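PDB 4ONY: extracellular solute-binding protein family 5 from Brucella melitensis, which probably captures peptides or related solutes in the periplasm and hands them to an ABC transporter for uptake across the inner membrane. Local coordinates for residues 34-39 / 89-94; 135-140 / 167-172; 312-317 / 483-488; 358-363 / 543-548. One frame throughout, in Å; residues are numbered along the deposited sequence. Where two conformers were deposited one is given.

In the fold
Contacts 1 and 2 come first along the chain, one after the other, and both reach the same antiparallel sheet: 89-94 runs off strand 88-90 and 167-172 lies on strand 168-173, with centres 27 Å apart. Contacts 3 and 4 belong to the later part of the chain, 21 Å apart between centres, and their segments alternate along the chain; the mixed sheet pairs strands 310-315 and 484-489, far apart in sequence, while contact 4 sets loop 358-363 on helix 537-553. Contacts 2 and 3 lie on opposite sides of the chain's centre, about 45 Å apart between centres. This spread is consistent with the two-lobed build of periplasmic solute-binding proteins.

Contact 1: 34-39 / 89-94; sequences FPYTNP and LRSRDE
Tyr36 reaches across to the backbone of Arg92, whose N-H donates to the phenol oxygen, Arg92 N to Tyr36 OH being 2.9 Å with an angle of 161° at the hydrogen. Tyr36 OH also lies 3.4 Å from Arg92 CB, and the two side chains run side by side in the same direction. Asp93 passes Tyr36 the opposite way, its CB 3.8 Å from Tyr36 CD1, and Ser91 OG sits at the ring edge near the plane. Phe34 makes the apolar half of the contact: its CE2 is 3.9 Å from Leu89 CD2, and Ser91 CB lies over one face of the ring.

The next shell fixes both chains. Phe34 and Tyr36 both belong to a type I beta turn that runs from Phe34 to Thr37. In the other segment, Ser91 OG accepts from Asp93 N at 3.1 Å, while Asp93 OD1 takes the backbone N-H of Leu582. Tyr99 of strand 97-108 meets the Phe34 ring as well. A beta turn thus packs against an ST turn, the latter formed where the chain leaves strand 88-90, which pairs with strand 97-108 in the antiparallel sheet.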
loop_
_atom_site.group_PDB
_atom_site.type_symbol
_atom_site.label_atom_id
_atom_site.label_comp_id
_atom_site.label_asym_id
_atom_site.label_seq_id
_atom_site.Cartn_x
_atom_site.Cartn_y
_atom_site.Cartn_z
ATOM N N PHE A 34 20.630 -6.661 6.864
ATOM C CA PHE A 34 19.914 -5.586 6.169
ATOM C C PHE A 34 20.356 -4.271 6.819
ATOM O O PHE A 34 20.570 -4.201 8.029
ATOM C CB PHE A 34 18.379 -5.797 6.239
ATOM C CG PHE A 34 17.841 -6.852 5.313
ATOM C CD1 PHE A 34 18.671 -7.698 4.601
ATOM C CD2 PHE A 34 16.459 -7.062 5.223
ATOM C CE1 PHE A 34 18.152 -8.658 3.775
ATOM C CE2 PHE A 34 15.934 -8.019 4.397
ATOM C CZ PHE A 34 16.780 -8.834 3.678
ATOM N N PRO A 35 20.514 -3.212 6.007
ATOM C CA PRO A 35 21.150 -2.020 6.485
ATOM C C PRO A 35 20.310 -1.208 7.496
ATOM O O PRO A 35 20.866 -0.307 8.172
ATOM C CB PRO A 35 21.429 -1.223 5.200
ATOM C CG PRO A 35 20.395 -1.660 4.263
ATOM C CD PRO A 35 20.183 -3.115 4.578
ATOM N N TYR A 36 19.059 -1.573 7.710
ATOM C CA TYR A 36 18.219 -0.886 8.684
ATOM C C TYR A 36 17.973 -1.628 10.030
ATOM O O TYR A 36 17.051 -1.258 10.784
ATOM C CB TYR A 36 16.879 -0.536 8.048
ATOM C CG TYR A 36 16.087 -1.684 7.431
ATOM C CD1 TYR A 36 16.358 -2.115 6.139
ATOM C CD2 TYR A 36 15.097 -2.350 8.153
ATOM C CE1 TYR A 36 15.628 -3.144 5.557
ATOM C CE2 TYR A 36 14.376 -3.379 7.586
ATOM C CZ TYR A 36 14.639 -3.772 6.297
ATOM O OH TYR A 36 13.928 -4.742 5.676
ATOM N N THR A 37 18.789 -2.640 10.323
ATOM C CA THR A 37 18.760 -3.295 11.590
ATOM C C THR A 37 20.002 -2.990 12.413
ATOM O O THR A 37 21.063 -2.632 11.896
ATOM C CB THR A 37 18.697 -4.836 11.450
ATOM O OG1 THR A 37 19.982 -5.367 11.032
ATOM C CG2 THR A 37 17.584 -5.261 10.516
ATOM N N ASN A 38 19.862 -3.206 13.706
ATOM C CA ASN A 38 20.962 -3.106 14.641
ATOM C C ASN A 38 21.499 -4.514 14.747
ATOM O O ASN A 38 20.806 -5.402 15.240
ATOM C CB ASN A 38 20.447 -2.598 15.978
ATOM C CG ASN A 38 21.477 -2.694 17.095
ATOM O OD1 ASN A 38 22.598 -3.169 16.912
ATOM N ND2 ASN A 38 21.076 -2.255 18.275
ATOM N N PRO A 39 22.705 -4.750 14.234
ATOM C CA PRO A 39 23.217 -6.118 14.263
ATOM C C PRO A 39 23.444 -6.700 15.680
ATOM O O PRO A 39 23.704 -7.871 15.797
ATOM C CB PRO A 39 24.558 -6.009 13.523
ATOM C CG PRO A 39 24.986 -4.595 13.679
ATOM C CD PRO A 39 23.728 -3.770 13.845
ATOM N N LEU A 89 13.014 -13.205 1.113
ATOM C CA LEU A 89 12.531 -12.151 1.989
ATOM C C LEU A 89 12.700 -10.773 1.366
ATOM O O LEU A 89 13.801 -10.398 0.941
ATOM C CB LEU A 89 13.325 -12.176 3.295
ATOM C CG LEU A 89 12.981 -11.134 4.349
ATOM C CD1 LEU A 89 11.588 -11.316 4.909
ATOM C CD2 LEU A 89 14.017 -11.187 5.459
ATOM N N ARG A 90 11.633 -10.003 1.372
ATOM C CA ARG A 90 11.668 -8.675 0.804
ATOM C C ARG A 90 12.490 -7.698 1.678
ATOM O O ARG A 90 12.233 -7.585 2.882
ATOM C CB ARG A 90 10.220 -8.230 0.733
ATOM C CG ARG A 90 10.003 -6.875 0.144
ATOM C CD ARG A 90 9.698 -7.032 -1.297
ATOM N NE ARG A 90 9.361 -5.759 -1.890
ATOM C CZ ARG A 90 8.178 -5.449 -2.382
ATOM N NH1 ARG A 90 7.188 -6.300 -2.335
ATOM N NH2 ARG A 90 7.984 -4.275 -2.949
ATOM N N SER A 91 13.476 -7.003 1.119
ATOM C CA SER A 91 14.080 -5.890 1.842
ATOM C C SER A 91 13.143 -4.679 1.848
ATOM O O SER A 91 12.644 -4.269 0.807
ATOM C CB SER A 91 15.397 -5.428 1.234
ATOM O OG SER A 91 15.826 -4.188 1.820
ATOM N N ARG A 92 13.019 -4.023 2.984
ATOM C CA ARG A 92 12.175 -2.824 3.061
ATOM C C ARG A 92 12.943 -1.524 2.850
ATOM O O ARG A 92 12.432 -0.450 3.146
ATOM C CB ARG A 92 11.414 -2.844 4.381
ATOM C CG ARG A 92 10.521 -4.078 4.530
ATOM C CD ARG A 92 9.421 -4.088 3.460
ATOM N NE ARG A 92 8.650 -5.338 3.439
ATOM C CZ ARG A 92 7.655 -5.620 2.602
ATOM N NH1 ARG A 92 7.294 -4.786 1.637
ATOM N NH2 ARG A 92 7.010 -6.758 2.721
ATOM N N ASP A 93 14.180 -1.631 2.333
ATOM C CA ASP A 93 14.959 -0.481 1.964
ATOM C C ASP A 93 15.159 -0.355 0.475
ATOM O O ASP A 93 15.954 0.477 0.051
ATOM C CB ASP A 93 16.335 -0.529 2.648
ATOM C CG ASP A 93 17.015 0.828 2.717
ATOM O OD1 ASP A 93 16.358 1.860 2.827
ATOM O OD2 ASP A 93 18.260 0.859 2.710
ATOM N N GLU A 94 14.503 -1.178 -0.314
ATOM C CA GLU A 94 14.598 -1.127 -1.774
ATOM C C GLU A 94 13.207 -1.183 -2.393
ATOM O O GLU A 94 12.305 -1.677 -1.772
ATOM C CB GLU A 94 15.434 -2.313 -2.320
ATOM C CG GLU A 94 16.835 -2.353 -1.752
ATOM C CD GLU A 94 17.669 -3.515 -2.291
ATOM O OE1 GLU A 94 17.774 -3.616 -3.554
ATOM O OE2 GLU A 94 18.215 -4.280 -1.424
#

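Contact 2: 135-140 / 167-172; sequences DVLFTY and RSVRFT
The rings of Tyr140 and Phe171 meet in a T-shaped (edge-to-face) pair, with Phe171 supplying the edge and Tyr140 the face. Their centroids are 5.0 Å apart and their planes 67° from each other. Phe171 CE2 lies over the centre of the tyrosine ring, and the neighbouring rim atom Phe171 CZ comes 3.7 Å from Tyr140 CE1. At the edge of the tyrosine ring, in its plane, is Val136 O, one helical turn back. The two aromatic side chains cross at about a right angle.

Aliphatic groups continue the interface. Val136 CG1 approaches Phe171 CZ obliquely at 4.0 Å and also faces Val169 CG1 at 4.3 Å; Leu137 adds its CD2, 4.2 Å from Val169 CG2. No hydrogen bond joins the two segments, which leaves the contact to apolar side chains. Within the helix, Asp135 O accepts from both Thr139 N and Thr139 OG1, the hydroxyl at 2.7 Å, and the two donors arrive from opposite faces of the carbonyl plane.

Helix 133-146 thus lies against one face of the antiparallel sheet, the axis of its segment 135-140 passing 10.1 Å from that of strand 168-172. Ile161 of strand 158-165 touches Leu137, Val169 and Phe171, while Ile185 of helix 181-187 packs on both aromatic residues.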
loop_
_atom_site.group_PDB
_atom_site.type_symbol
_atom_site.label_atom_id
_atom_site.label_comp_id
_atom_site.label_asym_id
_atom_site.label_seq_id
_atom_site.Cartn_x
_atom_site.Cartn_y
_atom_site.Cartn_z
ATOM N N ASP A 135 7.888 -30.501 0.771
ATOM C CA ASP A 135 6.976 -29.465 1.362
ATOM C C ASP A 135 6.571 -28.407 0.342
ATOM O O ASP A 135 5.390 -27.983 0.306
ATOM C CB ASP A 135 7.603 -28.774 2.579
ATOM C CG ASP A 135 7.746 -29.708 3.776
ATOM O OD1 ASP A 135 6.744 -30.387 4.140
ATOM O OD2 ASP A 135 8.864 -29.747 4.380
ATOM N N VAL A 136 7.517 -27.967 -0.496
ATOM C CA VAL A 136 7.214 -26.972 -1.536
ATOM C C VAL A 136 6.206 -27.545 -2.524
ATOM O O VAL A 136 5.215 -26.899 -2.858
ATOM C CB VAL A 136 8.466 -26.523 -2.303
ATOM C CG1 VAL A 136 8.106 -25.500 -3.397
ATOM C CG2 VAL A 136 9.522 -25.964 -1.358
ATOM N N LEU A 137 6.444 -28.768 -2.989
ATOM C CA LEU A 137 5.540 -29.361 -3.968
ATOM C C LEU A 137 4.156 -29.507 -3.371
ATOM O O LEU A 137 3.146 -29.221 -4.036
ATOM C CB LEU A 137 6.038 -30.744 -4.468
ATOM C CG LEU A 137 7.388 -30.822 -5.186
ATOM C CD1 LEU A 137 7.678 -32.239 -5.664
ATOM C CD2 LEU A 137 7.434 -29.870 -6.361
ATOM N N PHE A 138 4.114 -30.002 -2.131
ATOM C CA PHE A 138 2.867 -30.162 -1.420
ATOM C C PHE A 138 2.128 -28.829 -1.336
ATOM O O PHE A 138 0.903 -28.765 -1.539
ATOM C CB PHE A 138 3.158 -30.702 -0.023
ATOM C CG PHE A 138 2.042 -30.518 0.951
ATOM C CD1 PHE A 138 0.974 -31.382 0.967
ATOM C CD2 PHE A 138 2.107 -29.525 1.895
ATOM C CE1 PHE A 138 -0.047 -31.221 1.902
ATOM C CE2 PHE A 138 1.080 -29.345 2.820
ATOM C CZ PHE A 138 0.007 -30.174 2.806
ATOM N N THR A 139 2.874 -27.778 -1.033
ATOM C CA THR A 139 2.311 -26.428 -0.859
ATOM C C THR A 139 1.540 -25.972 -2.083
ATOM O O THR A 139 0.411 -25.495 -1.958
ATOM C CB THR A 139 3.407 -25.376 -0.517
ATOM O OG1 THR A 139 4.034 -25.690 0.737
ATOM C CG2 THR A 139 2.803 -23.996 -0.412
ATOM N N TYR A 140 2.138 -26.115 -3.270
ATOM C CA TYR A 140 1.465 -25.664 -4.523
ATOM C C TYR A 140 0.267 -26.565 -4.855
ATOM O O TYR A 140 -0.772 -26.087 -5.370
ATOM C CB TYR A 140 2.451 -25.505 -5.696
ATOM C CG TYR A 140 3.263 -24.259 -5.474
ATOM C CD1 TYR A 140 4.318 -24.251 -4.591
ATOM C CD2 TYR A 140 2.901 -23.053 -6.073
ATOM C CE1 TYR A 140 5.013 -23.079 -4.304
ATOM C CE2 TYR A 140 3.583 -21.879 -5.804
ATOM C CZ TYR A 140 4.649 -21.882 -4.920
ATOM O OH TYR A 140 5.328 -20.690 -4.624
ATOM N N ARG A 167 17.870 -30.691 -2.759
ATOM C CA ARG A 167 17.224 -29.566 -2.125
ATOM C C ARG A 167 16.800 -28.493 -3.127
ATOM O O ARG A 167 16.560 -27.361 -2.715
ATOM C CB ARG A 167 18.145 -28.948 -1.078
ATOM C CG ARG A 167 18.605 -29.928 -0.028
ATOM C CD ARG A 167 19.256 -29.242 1.119
ATOM N NE ARG A 167 20.231 -28.291 0.643
ATOM C CZ ARG A 167 21.454 -28.608 0.224
ATOM N NH1 ARG A 167 22.266 -27.640 -0.196
ATOM N NH2 ARG A 167 21.877 -29.880 0.224
ATOM N N SER A 168 16.699 -28.841 -4.417
ATOM C CA SER A 168 16.372 -27.855 -5.476
ATOM C C SER A 168 15.027 -28.077 -6.138
ATOM O O SER A 168 14.656 -29.196 -6.455
ATOM C CB SER A 168 17.414 -27.878 -6.580
ATOM O OG SER A 168 18.553 -27.204 -6.143
ATOM N N VAL A 169 14.338 -26.988 -6.408
ATOM C CA VAL A 169 13.045 -27.034 -7.050
ATOM C C VAL A 169 12.954 -25.990 -8.143
ATOM O O VAL A 169 13.275 -24.832 -7.940
ATOM C CB VAL A 169 11.905 -26.923 -6.023
ATOM C CG1 VAL A 169 11.956 -25.600 -5.221
ATOM C CG2 VAL A 169 10.579 -27.052 -6.722
ATOM N N ARG A 170 12.487 -26.392 -9.307
ATOM C CA ARG A 170 12.365 -25.495 -10.448
ATOM C C ARG A 170 10.912 -25.303 -10.887
ATOM O O ARG A 170 10.178 -26.264 -11.026
ATOM C CB ARG A 170 13.180 -26.018 -11.639
ATOM C CG ARG A 170 13.023 -25.122 -12.856
ATOM C CD ARG A 170 13.754 -25.594 -14.108
ATOM N NE ARG A 170 15.194 -25.404 -13.985
ATOM C CZ ARG A 170 16.022 -24.997 -14.965
ATOM N NH1 ARG A 170 15.570 -24.721 -16.199
ATOM N NH2 ARG A 170 17.332 -24.874 -14.719
ATOM N N PHE A 171 10.516 -24.052 -11.087
ATOM C CA PHE A 171 9.196 -23.688 -11.634
ATOM C C PHE A 171 9.407 -23.258 -13.073
ATOM O O PHE A 171 10.177 -22.329 -13.326
ATOM C CB PHE A 171 8.623 -22.478 -10.867
ATOM C CG PHE A 171 8.338 -22.752 -9.419
ATOM C CD1 PHE A 171 9.351 -22.781 -8.484
ATOM C CD2 PHE A 171 7.048 -22.970 -8.988
ATOM C CE1 PHE A 171 9.081 -23.032 -7.143
ATOM C CE2 PHE A 171 6.773 -23.230 -7.662
ATOM C CZ PHE A 171 7.791 -23.274 -6.738
ATOM N N THR A 172 8.773 -23.933 -14.014
ATOM C CA THR A 172 8.780 -23.499 -15.418
ATOM C C THR A 172 7.434 -22.898 -15.766
ATOM O O THR A 172 6.402 -23.527 -15.525
ATOM C CB THR A 172 9.069 -24.685 -16.349
ATOM O OG1 THR A 172 10.256 -25.325 -15.920
ATOM C CG2 THR A 172 9.218 -24.234 -17.826
#

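Contact 3: 312-317 / 483-488; sequences GFVFNT and DMILGA
This is an antiparallel strand pair at the middle of a mixed six-stranded sheet, where strand 310-315 lies beside strand 484-489; their flanking neighbours are strands 557-562 and 435-440. Gly312 and Gly487 form a hydrogen-bonded pair through two backbone bonds, Gly487 N to Gly312 O being 2.8 Å and Gly312 N to Gly487 O 3.0 Å. Val314 and Ile485 make the next such pair: Val314 N to Ile485 O is 2.8 Å, but the return bond from Ile485 N to Val314 O is weak. Beyond the strand end, Asn316 N donates to Asp483 O.

Phe313, Phe315, Met484 and Leu486 share one face of the sheet, where helix 443-458 sends in Ile448 and Tyr452, the latter stacked on Phe313. On the other face, Val314 CB meets Ile485 CG1 at 3.9 Å, and Val314 CG2 packs against Gly487 N and CA.

Met484 spans two aromatic residues. Its CG is anti to the backbone N (chi1 178°), and its sulfur makes an oblique Met-aromatic contact with Phe313, with SD 4.7 Å from the ring centroid. The bend at chi3 (-75°) then brings Met484 CE to Phe315, 3.4 Å from CE1.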
loop_
_atom_site.group_PDB
_atom_site.type_symbol
_atom_site.label_atom_id
_atom_site.label_comp_id
_atom_site.label_asym_id
_atom_site.label_seq_id
_atom_site.Cartn_x
_atom_site.Cartn_y
_atom_site.Cartn_z
ATOM N N GLY A 312 -8.576 11.841 -2.807
ATOM C CA GLY A 312 -9.041 12.955 -3.627
ATOM C C GLY A 312 -10.513 12.929 -3.880
ATOM O O GLY A 312 -11.155 11.877 -3.682
ATOM N N PHE A 313 -11.067 14.062 -4.352
ATOM C CA PHE A 313 -12.405 14.039 -4.914
ATOM C C PHE A 313 -12.267 13.483 -6.305
ATOM O O PHE A 313 -11.304 13.804 -7.005
ATOM C CB PHE A 313 -13.031 15.416 -4.971
ATOM C CG PHE A 313 -13.351 16.007 -3.647
ATOM C CD1 PHE A 313 -14.437 15.554 -2.913
ATOM C CD2 PHE A 313 -12.613 17.070 -3.146
ATOM C CE1 PHE A 313 -14.779 16.125 -1.705
ATOM C CE2 PHE A 313 -12.975 17.665 -1.923
ATOM C CZ PHE A 313 -14.063 17.185 -1.207
ATOM N N VAL A 314 -13.170 12.597 -6.686
ATOM C CA VAL A 314 -13.154 11.926 -7.959
ATOM C C VAL A 314 -14.296 12.389 -8.822
ATOM O O VAL A 314 -15.441 12.353 -8.406
ATOM C CB VAL A 314 -13.243 10.398 -7.810
ATOM C CG1 VAL A 314 -13.091 9.744 -9.170
ATOM C CG2 VAL A 314 -12.094 9.869 -6.948
ATOM N N PHE A 315 -13.993 12.873 -10.014
ATOM C CA PHE A 315 -15.009 13.253 -10.985
ATOM C C PHE A 315 -15.434 12.012 -11.765
ATOM O O PHE A 315 -14.583 11.349 -12.374
ATOM C CB PHE A 315 -14.443 14.226 -12.035
ATOM C CG PHE A 315 -13.997 15.582 -11.488
ATOM C CD1 PHE A 315 -14.934 16.593 -11.260
ATOM C CD2 PHE A 315 -12.661 15.840 -11.305
ATOM C CE1 PHE A 315 -14.542 17.853 -10.796
ATOM C CE2 PHE A 315 -12.246 17.086 -10.825
ATOM C CZ PHE A 315 -13.198 18.087 -10.575
ATOM N N ASN A 316 -16.735 11.717 -11.801
ATOM C CA ASN A 316 -17.229 10.706 -12.755
ATOM C C ASN A 316 -17.349 11.278 -14.165
ATOM O O ASN A 316 -18.373 11.847 -14.532
ATOM C CB ASN A 316 -18.575 10.115 -12.337
ATOM C CG ASN A 316 -18.984 8.925 -13.186
ATOM O OD1 ASN A 316 -18.277 8.527 -14.111
ATOM N ND2 ASN A 316 -20.170 8.363 -12.887
ATOM N N THR A 317 -16.304 11.065 -14.966
ATOM C CA THR A 317 -16.212 11.641 -16.312
ATOM C C THR A 317 -17.266 11.056 -17.243
ATOM O O THR A 317 -17.509 11.603 -18.301
ATOM C CB THR A 317 -14.806 11.509 -16.983
ATOM O OG1 THR A 317 -14.528 10.160 -17.346
ATOM C CG2 THR A 317 -13.695 12.060 -16.092
ATOM N N ASP A 483 -22.002 11.530 -9.271
ATOM C CA ASP A 483 -21.311 12.621 -9.927
ATOM C C ASP A 483 -19.877 12.668 -9.405
ATOM O O ASP A 483 -18.918 12.629 -10.182
ATOM C CB ASP A 483 -22.000 13.971 -9.648
ATOM C CG ASP A 483 -23.377 14.067 -10.269
ATOM O OD1 ASP A 483 -23.615 13.382 -11.295
ATOM O OD2 ASP A 483 -24.212 14.817 -9.727
ATOM N N MET A 484 -19.747 12.757 -8.089
ATOM C CA MET A 484 -18.450 12.909 -7.429
ATOM C C MET A 484 -18.471 12.126 -6.118
ATOM O O MET A 484 -19.564 12.045 -5.443
ATOM C CB MET A 484 -18.184 14.393 -7.159
ATOM C CG MET A 484 -16.874 14.666 -6.428
ATOM S SD MET A 484 -16.474 16.417 -6.216
ATOM C CE MET A 484 -15.968 16.858 -7.872
ATOM N N ILE A 485 -17.323 11.538 -5.766
ATOM C CA ILE A 485 -17.106 10.867 -4.483
ATOM C C ILE A 485 -15.726 11.253 -3.967
ATOM O O ILE A 485 -14.956 11.894 -4.685
ATOM C CB ILE A 485 -17.112 9.293 -4.621
ATOM C CG1 ILE A 485 -16.113 8.826 -5.688
ATOM C CG2 ILE A 485 -18.524 8.773 -4.967
ATOM C CD1 ILE A 485 -15.992 7.315 -5.875
ATOM N N LEU A 486 -15.389 10.796 -2.761
ATOM C CA LEU A 486 -14.006 10.763 -2.306
ATOM C C LEU A 486 -13.444 9.371 -2.648
ATOM O O LEU A 486 -14.111 8.344 -2.425
ATOM C CB LEU A 486 -13.903 11.044 -0.801
ATOM C CG LEU A 486 -14.144 12.467 -0.272
ATOM C CD1 LEU A 486 -15.604 12.674 0.047
ATOM C CD2 LEU A 486 -13.381 12.698 1.005
ATOM N N GLY A 487 -12.234 9.334 -3.186
ATOM C CA GLY A 487 -11.570 8.077 -3.561
ATOM C C GLY A 487 -10.169 7.984 -3.001
ATOM O O GLY A 487 -9.497 8.994 -2.834
ATOM N N ALA A 488 -9.746 6.774 -2.692
ATOM C CA ALA A 488 -8.421 6.476 -2.150
ATOM C C ALA A 488 -7.719 5.469 -3.076
ATOM O O ALA A 488 -8.387 4.669 -3.730
ATOM C CB ALA A 488 -8.552 5.870 -0.764
#

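Contact 4: 358-363 / 543-548; sequences GSQLSS and AVRALD
Arg545 and Gln360 make one of two groups of hydrogen bonds. The arginine grips one backbone oxygen side-on with two nitrogens: Arg545 NE lies 2.9 Å and NH2 2.8 Å from Gln360 O, which sits close to the guanidinium plane. The chain of Arg545 is extended from CG to NE and carries NE out to the loop. Nearer the helix, Arg545 CG is 3.4 Å from Leu361 O. A water appears to bridge the two side chains further out, between Arg545 NH2 and Gln360 OE1, though its approach to OE1 is rather short.

A second set of hydrogen bonds converges on Asp548 OD2. Ser363 N reaches Asp548 OD2 at 3.0 Å on the anti side, nearly straight at 170°, and Ser363 OG donates to the same OD2 at 2.8 Å from above the carboxylate plane. Ser363 OG stands between its backbone N and carbonyl carbon (chi1 66°), on the side of Asp548 OD2. Ser354 OG also bonds to OD2, while Phe355 N bonds to OD1, so several donors share this buried carboxylate and would be expected to favour its charged form.

Both sets tie the loop between strand 350-351 and helix 370-376 to one side of helix 537-553. The loop is itself folded into a type I beta turn from Ser359 to Ser362, with an ST turn in which Ser359 OG accepts from Leu361 N.

Apolar contact is made by Leu361 and Val544, which cross with Leu361 CB 3.9 Å from Val544 CG1. Val541, about one turn earlier in the helix, also touches Leu361.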
loop_
_atom_site.group_PDB
_atom_site.type_symbol
_atom_site.label_atom_id
_atom_site.label_comp_id
_atom_site.label_asym_id
_atom_site.label_seq_id
_atom_site.Cartn_x
_atom_site.Cartn_y
_atom_site.Cartn_z
ATOM N N GLY A 358 5.345 11.860 -2.787
ATOM C CA GLY A 358 6.427 11.713 -1.828
ATOM C C GLY A 358 7.484 10.713 -2.232
ATOM O O GLY A 358 8.386 10.434 -1.426
ATOM N N SER A 359 7.377 10.126 -3.429
ATOM C CA SER A 359 8.336 9.128 -3.863
ATOM C C SER A 359 9.095 9.608 -5.091
ATOM O O SER A 359 8.710 10.562 -5.741
ATOM C CB SER A 359 7.636 7.794 -4.178
ATOM O OG SER A 359 6.906 7.847 -5.405
ATOM N N GLN A 360 10.109 8.851 -5.460
ATOM C CA GLN A 360 10.814 9.085 -6.709
ATOM C C GLN A 360 9.930 8.917 -7.957
ATOM O O GLN A 360 10.307 9.405 -9.011
ATOM C CB GLN A 360 12.021 8.143 -6.846
ATOM C CG GLN A 360 13.210 8.550 -5.995
ATOM C CD GLN A 360 13.862 9.867 -6.446
ATOM O OE1 GLN A 360 14.169 10.060 -7.637
ATOM N NE2 GLN A 360 14.050 10.775 -5.520
ATOM N N LEU A 361 8.805 8.199 -7.848
ATOM C CA LEU A 361 7.895 8.007 -8.976
ATOM C C LEU A 361 7.001 9.207 -9.268
ATOM O O LEU A 361 6.320 9.232 -10.269
ATOM C CB LEU A 361 7.055 6.750 -8.762
ATOM C CG LEU A 361 7.856 5.427 -8.607
ATOM C CD1 LEU A 361 6.931 4.224 -8.404
ATOM C CD2 LEU A 361 8.736 5.147 -9.800
ATOM N N SER A 362 6.955 10.193 -8.382
ATOM C CA SER A 362 6.200 11.410 -8.626
ATOM C C SER A 362 6.830 12.232 -9.730
ATOM O O SER A 362 8.056 12.467 -9.715
ATOM C CB SER A 362 6.179 12.287 -7.358
ATOM O OG SER A 362 5.581 13.544 -7.624
ATOM N N SER A 363 5.999 12.739 -10.647
ATOM C CA SER A 363 6.463 13.623 -11.711
ATOM C C SER A 363 6.548 15.088 -11.317
ATOM O O SER A 363 7.104 15.930 -12.083
ATOM C CB SER A 363 5.524 13.536 -12.905
ATOM O OG SER A 363 4.232 14.052 -12.571
ATOM N N ALA A 543 8.707 5.736 -17.011
ATOM C CA ALA A 543 7.367 5.373 -17.501
ATOM C C ALA A 543 6.290 5.709 -16.487
ATOM O O ALA A 543 5.197 6.150 -16.845
ATOM C CB ALA A 543 7.318 3.889 -17.881
ATOM N N VAL A 544 6.582 5.486 -15.204
ATOM C CA VAL A 544 5.608 5.788 -14.171
ATOM C C VAL A 544 5.384 7.296 -14.053
ATOM O O VAL A 544 4.252 7.759 -13.896
ATOM C CB VAL A 544 5.987 5.201 -12.807
ATOM C CG1 VAL A 544 4.938 5.570 -11.766
ATOM C CG2 VAL A 544 6.062 3.657 -12.867
ATOM N N ARG A 545 6.466 8.048 -14.086
ATOM C CA ARG A 545 6.322 9.503 -14.071
ATOM C C ARG A 545 5.437 9.977 -15.255
ATOM O O ARG A 545 4.602 10.880 -15.092
ATOM C CB ARG A 545 7.684 10.169 -14.101
ATOM C CG ARG A 545 8.433 10.040 -12.767
ATOM C CD ARG A 545 9.764 10.791 -12.841
ATOM N NE ARG A 545 10.526 10.660 -11.609
ATOM C CZ ARG A 545 11.826 10.844 -11.516
ATOM N NH1 ARG A 545 12.544 11.278 -12.530
ATOM N NH2 ARG A 545 12.406 10.668 -10.356
ATOM N N ALA A 546 5.622 9.366 -16.423
ATOM C CA ALA A 546 4.841 9.751 -17.583
ATOM C C ALA A 546 3.365 9.439 -17.349
ATOM O O ALA A 546 2.516 10.270 -17.667
ATOM C CB ALA A 546 5.357 9.048 -18.840
ATOM N N LEU A 547 3.064 8.281 -16.728
ATOM C CA LEU A 547 1.689 7.947 -16.345
ATOM C C LEU A 547 1.152 9.026 -15.409
ATOM O O LEU A 547 0.067 9.561 -15.624
ATOM C CB LEU A 547 1.575 6.551 -15.701
ATOM C CG LEU A 547 0.162 6.115 -15.240
ATOM C CD1 LEU A 547 -0.871 6.165 -16.360
ATOM C CD2 LEU A 547 0.168 4.705 -14.685
ATOM N N ASP A 548 1.943 9.375 -14.392
ATOM C CA ASP A 548 1.558 10.411 -13.441
ATOM C C ASP A 548 1.180 11.706 -14.168
ATOM O O ASP A 548 0.139 12.324 -13.878
ATOM C CB ASP A 548 2.692 10.636 -12.418
ATOM C CG ASP A 548 2.265 11.467 -11.229
ATOM O OD1 ASP A 548 1.184 11.216 -10.698
ATOM O OD2 ASP A 548 3.062 12.302 -10.755
HETATM O O HOH W 1 15.308 11.355 -9.491
#